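Local coordinates for protein NF-kappa-B inhibitor beta (Mus musculus, PDB 1OY3) that inhibits the transcription factor NF-kappa-B by binding it through its ankyrin repeats and trapping it in the cytoplasm, at residues Asp39-His50 / Gly70-Ala81; Leu151-Leu162 / Leu177-Glu188. All coordinates share one frame; numbering follows the deposited sequence.

Interaction 1: residues Asp39-His50 / Gly70-Ala81; sequences DLQNDLGQTALH and GVLVAERGGHTA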
loop_
_atom_site.group_PDB
_atom_site.type_symbol
_atom_site.label_atom_id
_atom_site.label_comp_id
_atom_site.label_asym_id
_atom_site.label_seq_id
_atom_site.Cartn_x
_atom_site.Cartn_y
_atom_site.Cartn_z
ATOM N N ASP C 39 -12.226 19.434 -5.132
ATOM C CA ASP C 39 -12.008 17.996 -5.008
ATOM C C ASP C 39 -11.952 17.182 -6.296
ATOM O O ASP C 39 -11.883 15.956 -6.246
ATOM C CB ASP C 39 -13.057 17.391 -4.069
ATOM C CG ASP C 39 -13.006 17.997 -2.677
ATOM O OD1 ASP C 39 -11.884 18.173 -2.144
ATOM O OD2 ASP C 39 -14.085 18.289 -2.114
ATOM N N LEU C 40 -11.976 17.848 -7.444
ATOM C CA LEU C 40 -11.921 17.130 -8.706
ATOM C C LEU C 40 -10.642 16.305 -8.760
ATOM O O LEU C 40 -9.568 16.797 -8.440
ATOM C CB LEU C 40 -11.970 18.109 -9.882
ATOM C CG LEU C 40 -13.310 18.831 -10.075
ATOM C CD1 LEU C 40 -13.197 19.813 -11.228
ATOM C CD2 LEU C 40 -14.416 17.807 -10.348
ATOM N N GLN C 41 -10.769 15.048 -9.167
ATOM C CA GLN C 41 -9.628 14.144 -9.247
ATOM C C GLN C 41 -9.195 13.890 -10.684
ATOM O O GLN C 41 -10.025 13.547 -11.521
ATOM C CB GLN C 41 -9.998 12.812 -8.596
ATOM C CG GLN C 41 -10.515 12.942 -7.166
ATOM C CD GLN C 41 -11.155 11.660 -6.655
ATOM O OE1 GLN C 41 -12.318 11.651 -6.255
ATOM N NE2 GLN C 41 -10.396 10.573 -6.669
ATOM N N ASN C 42 -7.905 14.051 -10.974
ATOM C CA ASN C 42 -7.414 13.787 -12.321
ATOM C C ASN C 42 -7.521 12.279 -12.566
ATOM O O ASN C 42 -8.159 11.577 -11.786
ATOM C CB ASN C 42 -5.963 14.254 -12.496
ATOM C CG ASN C 42 -5.021 13.593 -11.535
ATOM O OD1 ASN C 42 -5.341 12.563 -10.944
ATOM N ND2 ASN C 42 -3.839 14.173 -11.376
ATOM N N ASP C 43 -6.887 11.786 -13.629
ATOM C CA ASP C 43 -6.963 10.366 -13.979
ATOM C C ASP C 43 -6.201 9.411 -13.056
ATOM O O ASP C 43 -6.309 8.194 -13.191
ATOM C CB ASP C 43 -6.527 10.161 -15.441
ATOM C CG ASP C 43 -7.483 10.822 -16.435
ATOM O OD1 ASP C 43 -7.171 10.844 -17.645
ATOM O OD2 ASP C 43 -8.552 11.321 -16.011
ATOM N N LEU C 44 -5.428 9.959 -12.127
ATOM C CA LEU C 44 -4.702 9.135 -11.165
ATOM C C LEU C 44 -5.493 9.170 -9.854
ATOM O O LEU C 44 -5.071 8.625 -8.840
ATOM C CB LEU C 44 -3.283 9.674 -10.962
ATOM C CG LEU C 44 -2.355 9.526 -12.174
ATOM C CD1 LEU C 44 -1.066 10.326 -11.972
ATOM C CD2 LEU C 44 -2.051 8.044 -12.388
ATOM N N GLY C 45 -6.665 9.800 -9.900
ATOM C CA GLY C 45 -7.514 9.905 -8.725
ATOM C C GLY C 45 -7.042 10.974 -7.758
ATOM O O GLY C 45 -7.554 11.098 -6.646
ATOM N N GLN C 46 -6.060 11.756 -8.183
ATOM C CA GLN C 46 -5.507 12.804 -7.338
ATOM C C GLN C 46 -6.261 14.122 -7.407
ATOM O O GLN C 46 -6.748 14.524 -8.463
ATOM C CB GLN C 46 -4.059 13.072 -7.731
ATOM C CG GLN C 46 -3.136 11.880 -7.649
ATOM C CD GLN C 46 -1.827 12.150 -8.357
ATOM O OE1 GLN C 46 -0.792 11.534 -8.061
ATOM N NE2 GLN C 46 -1.867 13.064 -9.320
ATOM N N THR C 47 -6.355 14.796 -6.269
ATOM C CA THR C 47 -7.003 16.101 -6.211
ATOM C C THR C 47 -5.840 17.085 -6.128
ATOM O O THR C 47 -4.674 16.675 -6.144
ATOM C CB THR C 47 -7.868 16.242 -4.949
ATOM O OG1 THR C 47 -7.042 16.076 -3.788
ATOM C CG2 THR C 47 -8.974 15.186 -4.944
ATOM N N ALA C 48 -6.135 18.375 -6.040
ATOM C CA ALA C 48 -5.074 19.370 -5.930
ATOM C C ALA C 48 -4.347 19.182 -4.597
ATOM O O ALA C 48 -3.133 19.388 -4.502
ATOM C CB ALA C 48 -5.665 20.768 -6.009
ATOM N N LEU C 49 -5.099 18.788 -3.568
ATOM C CA LEU C 49 -4.533 18.577 -2.232
ATOM C C LEU C 49 -3.482 17.478 -2.321
ATOM O O LEU C 49 -2.377 17.634 -1.832
ATOM C CB LEU C 49 -5.624 18.139 -1.239
ATOM C CG LEU C 49 -5.618 18.685 0.194
ATOM C CD1 LEU C 49 -6.141 17.617 1.163
ATOM C CD2 LEU C 49 -4.230 19.117 0.579
ATOM N N HIS C 50 -3.850 16.361 -2.943
ATOM C CA HIS C 50 -2.947 15.222 -3.109
ATOM C C HIS C 50 -1.642 15.680 -3.743
ATOM O O HIS C 50 -0.549 15.306 -3.311
ATOM C CB HIS C 50 -3.564 14.160 -4.023
ATOM C CG HIS C 50 -4.663 13.360 -3.400
ATOM N ND1 HIS C 50 -5.907 13.228 -3.985
ATOM C CD2 HIS C 50 -4.685 12.583 -2.292
ATOM C CE1 HIS C 50 -6.645 12.402 -3.267
ATOM N NE2 HIS C 50 -5.927 11.996 -2.233
ATOM N N GLY C 70 -11.396 18.540 0.408
ATOM C CA GLY C 70 -11.679 17.302 1.121
ATOM C C GLY C 70 -10.404 16.592 1.540
ATOM O O GLY C 70 -9.507 16.368 0.735
ATOM N N VAL C 71 -10.327 16.214 2.807
ATOM C CA VAL C 71 -9.127 15.579 3.319
ATOM C C VAL C 71 -9.186 14.046 3.349
ATOM O O VAL C 71 -8.198 13.385 3.664
ATOM C CB VAL C 71 -8.812 16.135 4.730
ATOM C CG1 VAL C 71 -9.699 15.474 5.776
ATOM C CG2 VAL C 71 -7.365 15.951 5.041
ATOM N N LEU C 72 -10.340 13.483 3.020
ATOM C CA LEU C 72 -10.498 12.031 3.014
ATOM C C LEU C 72 -10.515 11.464 1.607
ATOM O O LEU C 72 -10.459 10.251 1.428
ATOM C CB LEU C 72 -11.786 11.621 3.741
ATOM C CG LEU C 72 -11.841 11.917 5.241
ATOM C CD1 LEU C 72 -13.100 11.308 5.830
ATOM C CD2 LEU C 72 -10.620 11.334 5.933
ATOM N N VAL C 73 -10.601 12.331 0.607
ATOM C CA VAL C 73 -10.624 11.866 -0.773
ATOM C C VAL C 73 -9.397 10.994 -0.985
ATOM O O VAL C 73 -8.327 11.291 -0.470
ATOM C CB VAL C 73 -10.607 13.056 -1.773
ATOM C CG1 VAL C 73 -10.651 12.537 -3.208
ATOM C CG2 VAL C 73 -11.804 13.978 -1.504
ATOM N N ALA C 74 -9.559 9.905 -1.726
ATOM C CA ALA C 74 -8.453 8.994 -1.983
ATOM C C ALA C 74 -8.127 8.889 -3.465
ATOM O O ALA C 74 -9.021 8.879 -4.304
ATOM C CB ALA C 74 -8.791 7.615 -1.445
ATOM N N GLU C 75 -6.843 8.815 -3.786
ATOM C CA GLU C 75 -6.442 8.662 -5.171
ATOM C C GLU C 75 -6.482 7.183 -5.546
ATOM O O GLU C 75 -7.054 6.376 -4.810
ATOM C CB GLU C 75 -5.053 9.269 -5.393
ATOM C CG GLU C 75 -4.027 8.957 -4.333
ATOM C CD GLU C 75 -3.418 7.584 -4.500
ATOM O OE1 GLU C 75 -3.969 6.603 -3.966
ATOM O OE2 GLU C 75 -2.388 7.498 -5.185
ATOM N N ARG C 76 -5.863 6.834 -6.672
ATOM C CA ARG C 76 -5.853 5.468 -7.195
ATOM C C ARG C 76 -5.495 4.347 -6.228
ATOM O O ARG C 76 -6.083 3.270 -6.303
ATOM C CB ARG C 76 -4.929 5.374 -8.405
ATOM C CG ARG C 76 -3.467 5.633 -8.094
ATOM C CD ARG C 76 -2.608 5.472 -9.346
ATOM N NE ARG C 76 -1.343 6.199 -9.253
ATOM C CZ ARG C 76 -1.246 7.477 -8.885
ATOM N NH1 ARG C 76 -2.337 8.165 -8.572
ATOM N NH2 ARG C 76 -0.064 8.068 -8.835
ATOM N N GLY C 77 -4.520 4.586 -5.350
ATOM C CA GLY C 77 -4.115 3.568 -4.390
ATOM C C GLY C 77 -4.857 3.630 -3.062
ATOM O O GLY C 77 -4.513 2.914 -2.112
ATOM N N GLY C 78 -5.880 4.481 -3.002
ATOM C CA GLY C 78 -6.662 4.647 -1.794
ATOM C C GLY C 78 -5.954 5.563 -0.805
ATOM O O GLY C 78 -6.275 5.571 0.391
ATOM N N HIS C 79 -4.982 6.333 -1.295
ATOM C CA HIS C 79 -4.233 7.238 -0.432
ATOM C C HIS C 79 -4.889 8.596 -0.244
ATOM O O HIS C 79 -5.247 9.257 -1.219
ATOM C CB HIS C 79 -2.832 7.479 -0.998
ATOM C CG HIS C 79 -2.040 6.231 -1.216
ATOM N ND1 HIS C 79 -1.523 5.487 -0.180
ATOM C CD2 HIS C 79 -1.671 5.596 -2.356
ATOM C CE1 HIS C 79 -0.868 4.449 -0.669
ATOM N NE2 HIS C 79 -0.943 4.493 -1.987
ATOM N N THR C 80 -5.057 9.011 1.008
ATOM C CA THR C 80 -5.599 10.340 1.293
ATOM C C THR C 80 -4.378 11.234 1.187
ATOM O O THR C 80 -3.257 10.733 0.994
ATOM C CB THR C 80 -6.101 10.471 2.732
ATOM O OG1 THR C 80 -5.029 10.142 3.625
ATOM C CG2 THR C 80 -7.280 9.544 2.988
ATOM N N ALA C 81 -4.581 12.544 1.323
ATOM C CA ALA C 81 -3.475 13.496 1.281
ATOM C C ALA C 81 -2.508 13.177 2.425
ATOM O O ALA C 81 -1.291 13.266 2.260
ATOM C CB ALA C 81 -3.993 14.934 1.426
HETATM O O HOH W 1 -9.325 17.609 -2.038
HETATM O O HOH W 2 -7.696 15.299 -1.193
#

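Interaction 2: residues Leu151-Leu162 / Leu177-Glu188; sequences LEAENYDGHTPL and LRDAGADLNKPE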
loop_
_atom_site.group_PDB
_atom_site.type_symbol
_atom_site.label_atom_id
_atom_site.label_comp_id
_atom_site.label_asym_id
_atom_site.label_seq_id
_atom_site.Cartn_x
_atom_site.Cartn_y
_atom_site.Cartn_z
ATOM N N LEU C 151 -6.744 10.051 10.552
ATOM C CA LEU C 151 -5.841 9.168 11.265
ATOM C C LEU C 151 -6.053 7.692 11.031
ATOM O O LEU C 151 -5.105 6.917 11.032
ATOM C CB LEU C 151 -5.915 9.448 12.773
ATOM C CG LEU C 151 -5.525 10.854 13.229
ATOM C CD1 LEU C 151 -5.641 10.923 14.753
ATOM C CD2 LEU C 151 -4.101 11.184 12.770
ATOM N N GLU C 152 -7.297 7.291 10.852
ATOM C CA GLU C 152 -7.559 5.882 10.652
ATOM C C GLU C 152 -8.056 5.557 9.243
ATOM O O GLU C 152 -8.562 4.469 8.989
ATOM C CB GLU C 152 -8.520 5.392 11.736
ATOM C CG GLU C 152 -7.936 5.603 13.143
ATOM C CD GLU C 152 -6.587 4.914 13.324
ATOM O OE1 GLU C 152 -5.690 5.494 13.986
ATOM O OE2 GLU C 152 -6.426 3.787 12.810
ATOM N N ALA C 153 -7.883 6.504 8.325
ATOM C CA ALA C 153 -8.280 6.280 6.941
ATOM C C ALA C 153 -7.371 5.161 6.417
ATOM O O ALA C 153 -6.168 5.164 6.667
ATOM C CB ALA C 153 -8.085 7.557 6.111
ATOM N N GLU C 154 -7.932 4.192 5.710
ATOM C CA GLU C 154 -7.084 3.129 5.210
ATOM C C GLU C 154 -7.029 3.104 3.695
ATOM O O GLU C 154 -8.041 3.281 3.026
ATOM C CB GLU C 154 -7.532 1.754 5.749
ATOM C CG GLU C 154 -8.858 1.245 5.230
ATOM C CD GLU C 154 -9.053 -0.250 5.483
ATOM O OE1 GLU C 154 -10.209 -0.723 5.394
ATOM O OE2 GLU C 154 -8.057 -0.956 5.756
ATOM N N ASN C 155 -5.835 2.896 3.153
ATOM C CA ASN C 155 -5.697 2.835 1.710
ATOM C C ASN C 155 -6.051 1.431 1.269
ATOM O O ASN C 155 -6.445 0.591 2.092
ATOM C CB ASN C 155 -4.273 3.190 1.267
ATOM C CG ASN C 155 -3.222 2.310 1.911
ATOM O OD1 ASN C 155 -3.450 1.124 2.147
ATOM N ND2 ASN C 155 -2.044 2.889 2.179
ATOM N N TYR C 156 -5.889 1.175 -0.025
ATOM C CA TYR C 156 -6.211 -0.127 -0.600
ATOM C C TYR C 156 -5.193 -1.212 -0.235
ATOM O O TYR C 156 -5.392 -2.385 -0.536
ATOM C CB TYR C 156 -6.378 0.025 -2.122
ATOM C CG TYR C 156 -7.467 1.030 -2.488
ATOM C CD1 TYR C 156 -7.454 1.706 -3.713
ATOM C CD2 TYR C 156 -8.512 1.301 -1.605
ATOM C CE1 TYR C 156 -8.458 2.627 -4.042
ATOM C CE2 TYR C 156 -9.515 2.215 -1.923
ATOM C CZ TYR C 156 -9.483 2.876 -3.141
ATOM O OH TYR C 156 -10.472 3.792 -3.440
ATOM N N ASP C 157 -4.112 -0.819 0.427
ATOM C CA ASP C 157 -3.100 -1.772 0.871
ATOM C C ASP C 157 -3.448 -2.150 2.314
ATOM O O ASP C 157 -2.706 -2.874 2.972
ATOM C CB ASP C 157 -1.699 -1.148 0.867
ATOM C CG ASP C 157 -1.274 -0.659 -0.496
ATOM O OD1 ASP C 157 -1.403 -1.434 -1.462
ATOM O OD2 ASP C 157 -0.799 0.497 -0.599
ATOM N N GLY C 158 -4.574 -1.636 2.799
ATOM C CA GLY C 158 -4.993 -1.908 4.165
ATOM C C GLY C 158 -4.164 -1.118 5.171
ATOM O O GLY C 158 -4.144 -1.438 6.356
ATOM N N HIS C 159 -3.484 -0.079 4.697
ATOM C CA HIS C 159 -2.633 0.749 5.555
ATOM C C HIS C 159 -3.244 2.069 5.974
ATOM O O HIS C 159 -3.839 2.766 5.163
ATOM C CB HIS C 159 -1.324 1.081 4.847
ATOM C CG HIS C 159 -0.412 -0.091 4.673
ATOM N ND1 HIS C 159 0.604 -0.106 3.746
ATOM C CD2 HIS C 159 -0.329 -1.263 5.344
ATOM C CE1 HIS C 159 1.280 -1.237 3.855
ATOM N NE2 HIS C 159 0.733 -1.957 4.818
ATOM N N THR C 160 -3.085 2.406 7.247
ATOM C CA THR C 160 -3.545 3.684 7.761
ATOM C C THR C 160 -2.278 4.526 7.682
ATOM O O THR C 160 -1.204 3.994 7.404
ATOM C CB THR C 160 -3.956 3.587 9.222
ATOM O OG1 THR C 160 -2.803 3.264 10.007
ATOM C CG2 THR C 160 -5.018 2.508 9.406
ATOM N N PRO C 161 -2.371 5.845 7.925
ATOM C CA PRO C 161 -1.164 6.674 7.853
ATOM C C PRO C 161 -0.005 6.200 8.738
ATOM O O PRO C 161 1.160 6.235 8.313
ATOM C CB PRO C 161 -1.675 8.057 8.254
ATOM C CG PRO C 161 -3.059 8.061 7.679
ATOM C CD PRO C 161 -3.572 6.683 8.088
ATOM N N LEU C 162 -0.311 5.746 9.955
ATOM C CA LEU C 162 0.757 5.298 10.859
ATOM C C LEU C 162 1.562 4.146 10.253
ATOM O O LEU C 162 2.805 4.142 10.308
ATOM C CB LEU C 162 0.187 4.881 12.218
ATOM C CG LEU C 162 1.260 4.483 13.248
ATOM C CD1 LEU C 162 2.214 5.650 13.501
ATOM C CD2 LEU C 162 0.584 4.056 14.550
ATOM N N LEU C 177 1.946 11.631 14.317
ATOM C CA LEU C 177 0.774 10.772 14.328
ATOM C C LEU C 177 0.406 10.375 15.762
ATOM O O LEU C 177 -0.762 10.421 16.143
ATOM C CB LEU C 177 1.025 9.528 13.471
ATOM C CG LEU C 177 1.116 9.848 11.969
ATOM C CD1 LEU C 177 1.296 8.557 11.187
ATOM C CD2 LEU C 177 -0.149 10.590 11.515
ATOM N N ARG C 178 1.409 9.983 16.545
ATOM C CA ARG C 178 1.183 9.594 17.932
ATOM C C ARG C 178 0.470 10.730 18.666
ATOM O O ARG C 178 -0.641 10.561 19.172
ATOM C CB ARG C 178 2.521 9.298 18.613
ATOM C CG ARG C 178 2.430 9.110 20.126
ATOM C CD ARG C 178 3.794 9.248 20.754
ATOM N NE ARG C 178 4.306 10.609 20.618
ATOM C CZ ARG C 178 5.584 10.952 20.733
ATOM N NH1 ARG C 178 6.503 10.034 20.984
ATOM N NH2 ARG C 178 5.945 12.222 20.603
ATOM N N ASP C 179 1.111 11.896 18.696
ATOM C CA ASP C 179 0.547 13.062 19.358
ATOM C C ASP C 179 -0.837 13.402 18.803
ATOM O O ASP C 179 -1.679 13.941 19.522
ATOM C CB ASP C 179 1.492 14.264 19.203
ATOM C CG ASP C 179 2.866 14.029 19.847
ATOM O OD1 ASP C 179 3.755 14.886 19.682
ATOM O OD2 ASP C 179 3.062 12.993 20.520
ATOM N N ALA C 180 -1.076 13.088 17.531
ATOM C CA ALA C 180 -2.374 13.375 16.912
ATOM C C ALA C 180 -3.453 12.404 17.405
ATOM O O ALA C 180 -4.655 12.616 17.186
ATOM C CB ALA C 180 -2.264 13.307 15.391
ATOM N N GLY C 181 -3.014 11.333 18.063
ATOM C CA GLY C 181 -3.953 10.357 18.590
ATOM C C GLY C 181 -4.189 9.145 17.705
ATOM O O GLY C 181 -5.236 8.506 17.805
ATOM N N ALA C 182 -3.233 8.821 16.836
ATOM C CA ALA C 182 -3.392 7.667 15.955
ATOM C C ALA C 182 -3.398 6.364 16.767
ATOM O O ALA C 182 -2.786 6.275 17.834
ATOM C CB ALA C 182 -2.269 7.637 14.917
ATOM N N ASP C 183 -4.103 5.355 16.264
ATOM C CA ASP C 183 -4.177 4.062 16.953
ATOM C C ASP C 183 -2.863 3.286 16.773
ATOM O O ASP C 183 -2.593 2.738 15.706
ATOM C CB ASP C 183 -5.359 3.270 16.401
ATOM C CG ASP C 183 -5.492 1.896 17.018
ATOM O OD1 ASP C 183 -4.632 1.494 17.841
ATOM O OD2 ASP C 183 -6.475 1.218 16.664
ATOM N N LEU C 184 -2.054 3.237 17.828
ATOM C CA LEU C 184 -0.761 2.546 17.788
ATOM C C LEU C 184 -0.813 1.016 17.774
ATOM O O LEU C 184 0.232 0.362 17.701
ATOM C CB LEU C 184 0.109 2.999 18.971
ATOM C CG LEU C 184 0.913 4.313 18.911
ATOM C CD1 LEU C 184 0.324 5.311 17.915
ATOM C CD2 LEU C 184 0.947 4.902 20.301
ATOM N N ASN C 185 -2.004 0.431 17.841
ATOM C CA ASN C 185 -2.096 -1.031 17.856
ATOM C C ASN C 185 -2.794 -1.618 16.639
ATOM O O ASN C 185 -2.870 -2.834 16.496
ATOM C CB ASN C 185 -2.835 -1.505 19.113
ATOM C CG ASN C 185 -2.164 -1.050 20.388
ATOM O OD1 ASN C 185 -0.955 -1.214 20.555
ATOM N ND2 ASN C 185 -2.948 -0.480 21.303
ATOM N N LYS C 186 -3.304 -0.743 15.778
ATOM C CA LYS C 186 -4.041 -1.119 14.570
ATOM C C LYS C 186 -3.322 -2.110 13.658
ATOM O O LYS C 186 -2.298 -1.787 13.055
ATOM C CB LYS C 186 -4.386 0.151 13.778
ATOM C CG LYS C 186 -5.139 -0.092 12.474
ATOM C CD LYS C 186 -6.510 -0.716 12.684
ATOM C CE LYS C 186 -7.430 0.160 13.534
ATOM N NZ LYS C 186 -7.742 1.497 12.944
ATOM N N PRO C 187 -3.866 -3.328 13.526
ATOM C CA PRO C 187 -3.235 -4.338 12.668
ATOM C C PRO C 187 -3.535 -4.086 11.190
ATOM O O PRO C 187 -4.653 -3.710 10.855
ATOM C CB PRO C 187 -3.887 -5.652 13.121
ATOM C CG PRO C 187 -4.633 -5.302 14.393
ATOM C CD PRO C 187 -5.053 -3.881 14.188
ATOM N N GLU C 188 -2.549 -4.262 10.311
ATOM C CA GLU C 188 -2.832 -4.124 8.884
ATOM C C GLU C 188 -3.432 -5.505 8.538
ATOM O O GLU C 188 -3.105 -6.512 9.177
ATOM C CB GLU C 188 -1.564 -3.785 8.079
ATOM C CG GLU C 188 -0.401 -4.736 8.180
ATOM C CD GLU C 188 -0.715 -6.100 7.606
ATOM O OE1 GLU C 188 -1.420 -6.160 6.576
ATOM O OE2 GLU C 188 -0.240 -7.108 8.180
HETATM O O HOH W 3 -3.415 3.719 13.054
HETATM O O HOH W 4 -8.727 2.382 10.543
HETATM O O HOH W 5 -0.754 -4.500 4.339
HETATM O O HOH W 6 -5.419 -1.327 8.839
#

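Interaction 1: residues Asp39-His50 / Gly70-Ala81
At one end of the contact the backbone N of Gly-70 donates to Asp-39 OD1 over 2.6 Å, on the syn lone pair of the carboxylate. One water donates to this same OD1 and to Gly-70 O, and a second water ties Gly-70 O to the hydroxyl of Thr-47. At the other end Leu-44 O accepts from Arg-76 N at 2.9 Å and, more weakly, from Arg-76 NH1, so a single carbonyl takes both the backbone and the side chain of the arginine. Between them, His-50 NE2 makes weak, bent bonds to Val-73 O (3.1 Å) and His-79 O (3.0 Å). The far side of the imidazole is fixed by Thr-47 N, which donates to ND1 in the ring plane; together with the weak capping bond from His-50 N to Thr-47 OG1, this makes a capping box at the start of helix 48-55. The sequence Gly-Gln-Thr-Ala-Leu-His matches the ankyrin Gly-x-Thr-Pro/Ala-Leu-His signature, and the two type I turns, Asn-42 to Gly-45 and Glu-75 to Gly-78, are the tips of successive ankyrin hairpins packed side by side. In the first, Asn-42 OD1 receives Leu-44 N and Gln-46 N from opposite faces of its amide plane. Where the hairpins meet, Glu-75 CA makes a C-H...O contact with Gly-45 O.

Among the packing contacts, Glu-75 CB sits over one face of the His-50 ring, a CH-pi contact 4.2 Å from the centroid. Leu-44 runs alongside Arg-76 and lays CD2 over the centre of its guanidinium. With CG1 anti to the backbone N (chi1 -179°), Val-73 meets Thr-47 CG2 at 3.6 Å and also touches the amide end of Gln-41. Deeper, Leu-49 CD1 packs on Ala-81 CB.

Interaction 2: residues Leu151-Leu162 / Leu177-Glu188
Glu-152 grips the 177-188 segment with both carboxylate oxygens. OE1 accepts a nearly straight bond from Asp-183 N (2.8 Å, 169°) on the syn side but tilted out of the carboxylate plane, while OE2 meets Lys-186 NZ at 2.6 Å in a salt bridge from above it. Beside this pair, Leu-151 and Leu-162 each lie antiparallel to the Leu-177 side chain: Leu-151 CD2 reaches Leu-177 CD2 and, at 3.8 Å, Ala-180 CB, and Leu-162 CD1 packs on Leu-177 CD1 (3.8 Å). Leu-162 CD2 turns to Leu-184 CD1 at 3.6 Å.

Around this first shell, bends at chi2, chi3 and chi4, all near +60°, fold the lysine chain back so that NZ meets Glu-152; a water links NZ to Glu-152 O. Asp-183 OD1 accepts from Asn-185 N in an Asx turn, shaping the turn to Lys-186. The Schellman motif at Gly-181 ends helix 171-180 and brings Asp-183 N to the glutamate. The contact joins the hairpin before helix 161-167 to the exit of helix 171-180, the helix pair of the fourth ankyrin repeat. Lys-186 NZ, also in a long salt bridge to Asp-183 OD2, probably offsets the two like charges and favours ionised Glu-152.

Both contacts join the loop leading into the first helix of an ankyrin repeat to the segment that follows its second helix, but they differ in depth. Interaction 2 is the more buried and lies nearer the centre of the chain, combining a leucine cluster with one salt bridge; interaction 1 is partly buried, relies more on backbone groups, and uses a histidine rather than a charged pair at its middle. Its arginine end lies within weak, long ion-pair range of an acidic side chain of another protein chain. The two meet directly: Gly-77 O of interaction 1 and Tyr-156 N of interaction 2 probably form a hydrogen bond, 3.0 Å apart, continuing the row of hairpins.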